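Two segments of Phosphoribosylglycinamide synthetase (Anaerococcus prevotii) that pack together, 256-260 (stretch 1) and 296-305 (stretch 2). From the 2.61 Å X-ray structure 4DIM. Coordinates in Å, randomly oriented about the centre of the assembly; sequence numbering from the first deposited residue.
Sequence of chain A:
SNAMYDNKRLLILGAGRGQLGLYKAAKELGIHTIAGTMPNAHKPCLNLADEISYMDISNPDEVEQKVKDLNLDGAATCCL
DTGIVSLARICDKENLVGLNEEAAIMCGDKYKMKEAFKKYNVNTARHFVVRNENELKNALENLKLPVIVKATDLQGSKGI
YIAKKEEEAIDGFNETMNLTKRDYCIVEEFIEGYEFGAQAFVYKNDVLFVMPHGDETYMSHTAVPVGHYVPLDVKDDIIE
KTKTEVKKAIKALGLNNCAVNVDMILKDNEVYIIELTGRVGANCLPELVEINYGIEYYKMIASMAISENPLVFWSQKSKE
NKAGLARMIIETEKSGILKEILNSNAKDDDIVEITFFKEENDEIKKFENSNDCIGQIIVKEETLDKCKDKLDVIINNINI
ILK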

# COMPACT_ATOMS: atom_id res chain seq x y z
N ASN A 256 14.56 -1.43 6.15
CA ASN A 256 15.65 -0.98 5.31
C ASN A 256 15.61 -1.63 3.93
O ASN A 256 14.99 -2.67 3.75
CB ASN A 256 16.99 -1.27 5.99
CG ASN A 256 18.17 -0.57 5.39
OD1 ASN A 256 18.03 0.50 4.79
ND2 ASN A 256 19.34 -1.19 5.46
N ASN A 257 16.23 -0.97 2.94
CA ASN A 257 16.40 -1.46 1.58
C ASN A 257 15.06 -1.94 1.01
O ASN A 257 14.92 -3.02 0.42
CB ASN A 257 17.43 -2.58 1.55
CG ASN A 257 18.82 -2.18 2.04
OD1 ASN A 257 19.24 -1.03 1.93
ND2 ASN A 257 19.60 -3.14 2.52
N CYS A 258 14.07 -1.08 1.21
CA CYS A 258 12.72 -1.32 0.79
C CYS A 258 12.02 -0.03 0.54
O CYS A 258 12.37 1.00 1.11
CB CYS A 258 11.96 -2.15 1.83
SG CYS A 258 11.76 -1.33 3.44
N ALA A 259 10.97 -0.12 -0.31
CA ALA A 259 10.02 0.97 -0.55
C ALA A 259 9.02 0.82 0.58
O ALA A 259 8.86 -0.29 1.09
CB ALA A 259 9.38 0.82 -1.92
N VAL A 260 8.44 1.88 1.04
CA VAL A 260 7.51 1.86 2.19
C VAL A 260 6.19 2.53 1.85
O VAL A 260 6.12 3.54 1.13
CB VAL A 260 8.19 2.57 3.41
CG1 VAL A 260 7.25 2.67 4.62
CG2 VAL A 260 9.51 1.88 3.78
N GLU A 296 12.09 7.08 -12.18
CA GLU A 296 11.78 5.68 -12.51
C GLU A 296 11.92 4.88 -11.20
O GLU A 296 13.02 4.47 -10.81
CB GLU A 296 12.72 5.19 -13.60
CG GLU A 296 12.52 5.94 -14.90
CD GLU A 296 13.44 5.47 -16.01
OE1 GLU A 296 14.62 5.90 -16.05
OE2 GLU A 296 12.98 4.64 -16.83
N TYR A 297 10.81 4.76 -10.49
CA TYR A 297 10.71 4.20 -9.16
C TYR A 297 10.62 2.68 -9.17
O TYR A 297 11.26 2.07 -8.33
CB TYR A 297 9.50 4.82 -8.50
CG TYR A 297 9.38 4.56 -7.02
CD1 TYR A 297 10.42 4.85 -6.16
CD2 TYR A 297 8.16 4.16 -6.47
CE1 TYR A 297 10.28 4.70 -4.78
CE2 TYR A 297 8.03 3.96 -5.10
CZ TYR A 297 9.08 4.25 -4.25
OH TYR A 297 8.93 4.13 -2.90
N TYR A 298 9.95 2.05 -10.17
CA TYR A 298 10.05 0.59 -10.28
C TYR A 298 11.46 0.16 -10.56
O TYR A 298 11.79 -0.96 -10.23
CB TYR A 298 9.16 0.02 -11.37
CG TYR A 298 7.67 0.10 -11.09
CD1 TYR A 298 7.07 -0.69 -10.11
CD2 TYR A 298 6.84 0.93 -11.85
CE1 TYR A 298 5.70 -0.63 -9.87
CE2 TYR A 298 5.48 1.01 -11.61
CZ TYR A 298 4.90 0.17 -10.68
OH TYR A 298 3.53 0.17 -10.59
N LYS A 299 12.26 1.01 -11.22
CA LYS A 299 13.66 0.71 -11.54
C LYS A 299 14.49 0.81 -10.30
O LYS A 299 15.42 0.04 -10.16
CB LYS A 299 14.21 1.62 -12.64
CG LYS A 299 13.71 1.20 -14.00
CD LYS A 299 14.38 1.92 -15.11
CE LYS A 299 13.84 1.44 -16.43
NZ LYS A 299 14.39 2.21 -17.57
N MSE A 300 14.15 1.74 -9.40
CA MSE A 300 14.83 1.91 -8.10
C MSE A 300 14.55 0.70 -7.24
O MSE A 300 15.46 0.18 -6.60
CB MSE A 300 14.36 3.20 -7.38
CG MSE A 300 14.92 4.47 -7.98
SE MSE A 300 14.08 6.06 -7.39
CE MSE A 300 14.61 5.90 -5.53
N ILE A 301 13.30 0.20 -7.30
CA ILE A 301 12.90 -0.99 -6.55
C ILE A 301 13.65 -2.23 -7.07
O ILE A 301 14.23 -2.97 -6.28
CB ILE A 301 11.38 -1.17 -6.61
CG1 ILE A 301 10.69 -0.05 -5.80
CG2 ILE A 301 10.96 -2.55 -6.09
CD1 ILE A 301 9.22 0.05 -6.03
N ALA A 302 13.60 -2.46 -8.38
CA ALA A 302 14.21 -3.64 -9.02
C ALA A 302 15.71 -3.64 -8.91
O ALA A 302 16.29 -4.69 -8.65
CB ALA A 302 13.83 -3.68 -10.50
N SER A 303 16.36 -2.50 -9.15
CA SER A 303 17.83 -2.41 -9.06
C SER A 303 18.29 -2.63 -7.61
O SER A 303 19.29 -3.29 -7.41
CB SER A 303 18.33 -1.06 -9.57
OG SER A 303 17.97 0.02 -8.71
N MSE A 304 17.58 -2.07 -6.62
CA MSE A 304 17.95 -2.25 -5.23
C MSE A 304 17.92 -3.72 -4.88
O MSE A 304 18.91 -4.23 -4.31
CB MSE A 304 16.98 -1.47 -4.31
CG MSE A 304 17.45 -1.40 -2.83
SE MSE A 304 16.49 -0.08 -1.79
CE MSE A 304 14.69 -0.62 -2.18
N ALA A 305 16.80 -4.40 -5.25
CA ALA A 305 16.58 -5.83 -5.03
C ALA A 305 17.77 -6.65 -5.43
O ALA A 305 18.19 -7.49 -4.64
CB ALA A 305 15.36 -6.34 -5.80

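The contact between the start of strand 258-260 and helix 297-305 is small, burying 221 Å² summed over both sides, and it is made by van der Waals packing, with no hydrogen bond or salt bridge crossing between the two stretches. The axes approach to 9.0 Å and their N-to-C directions differ by 142°, so the two elements run roughly antiparallel but well off true alignment. In keeping with this, N257 lies nearest M304 near the C-terminal part of the helix segment (CA to CA 7.0 Å), whereas A259 lies nearest I301, one turn earlier (CA to CA 6.9 Å).

The most extensive packing from the helix comes from M304, a selenomethionine whose CA-to-CB bond points toward the strand. With chi1 and chi2 both t and chi3 p, its side chain reaches the backbone at the entry to the strand: M304 CE lies 3.5 Å from N257 C and 3.5 Å from C258 N, so the terminal methyl sits against the peptide linking these two residues. The same CE is 4.2 Å from A259 N. The selenium also approaches the N257 side chain, with M304 SE 4.3 Å from N257 CB. Because these contacts are largely to main-chain atoms, C258 can take part through its backbone while its own CA-to-CB bond points away from the helix.

Apolar side-chain contacts centre on A259, the strand residue whose CA-to-CB bond points toward the helix. Its methyl meets two residues spaced one helical turn apart: A259 CB is 4.2 Å from I301 CD1 and 4.2 Å from Y297 CZ. Both helix residues have CA-to-CB bonds directed sideways, yet the ends of their side chains come nearer the strand. The Y297 ring meets the alanine methyl obliquely, and its hydroxyl makes the closest approach, with Y297 OH 3.5 Å from A259 CB. Since that partner is a carbon, this is packing rather than a polar interaction. V260, the next strand residue, again points its CA-to-CB bond away, as expected from the alternation of side chains along a strand.

Polar interactions serve the helix stretch internally. Successive i to i+4 backbone hydrogen bonds include I301 N to Y297 O at 3.0 Å and M304 N to M300 O at 3.1 Å, holding the contacting side chains in register. S303 OG donates to K299 O at 2.9 Å, and K299 NZ forms a salt bridge with E296 OE2 at 2.9 Å, remote from the strand.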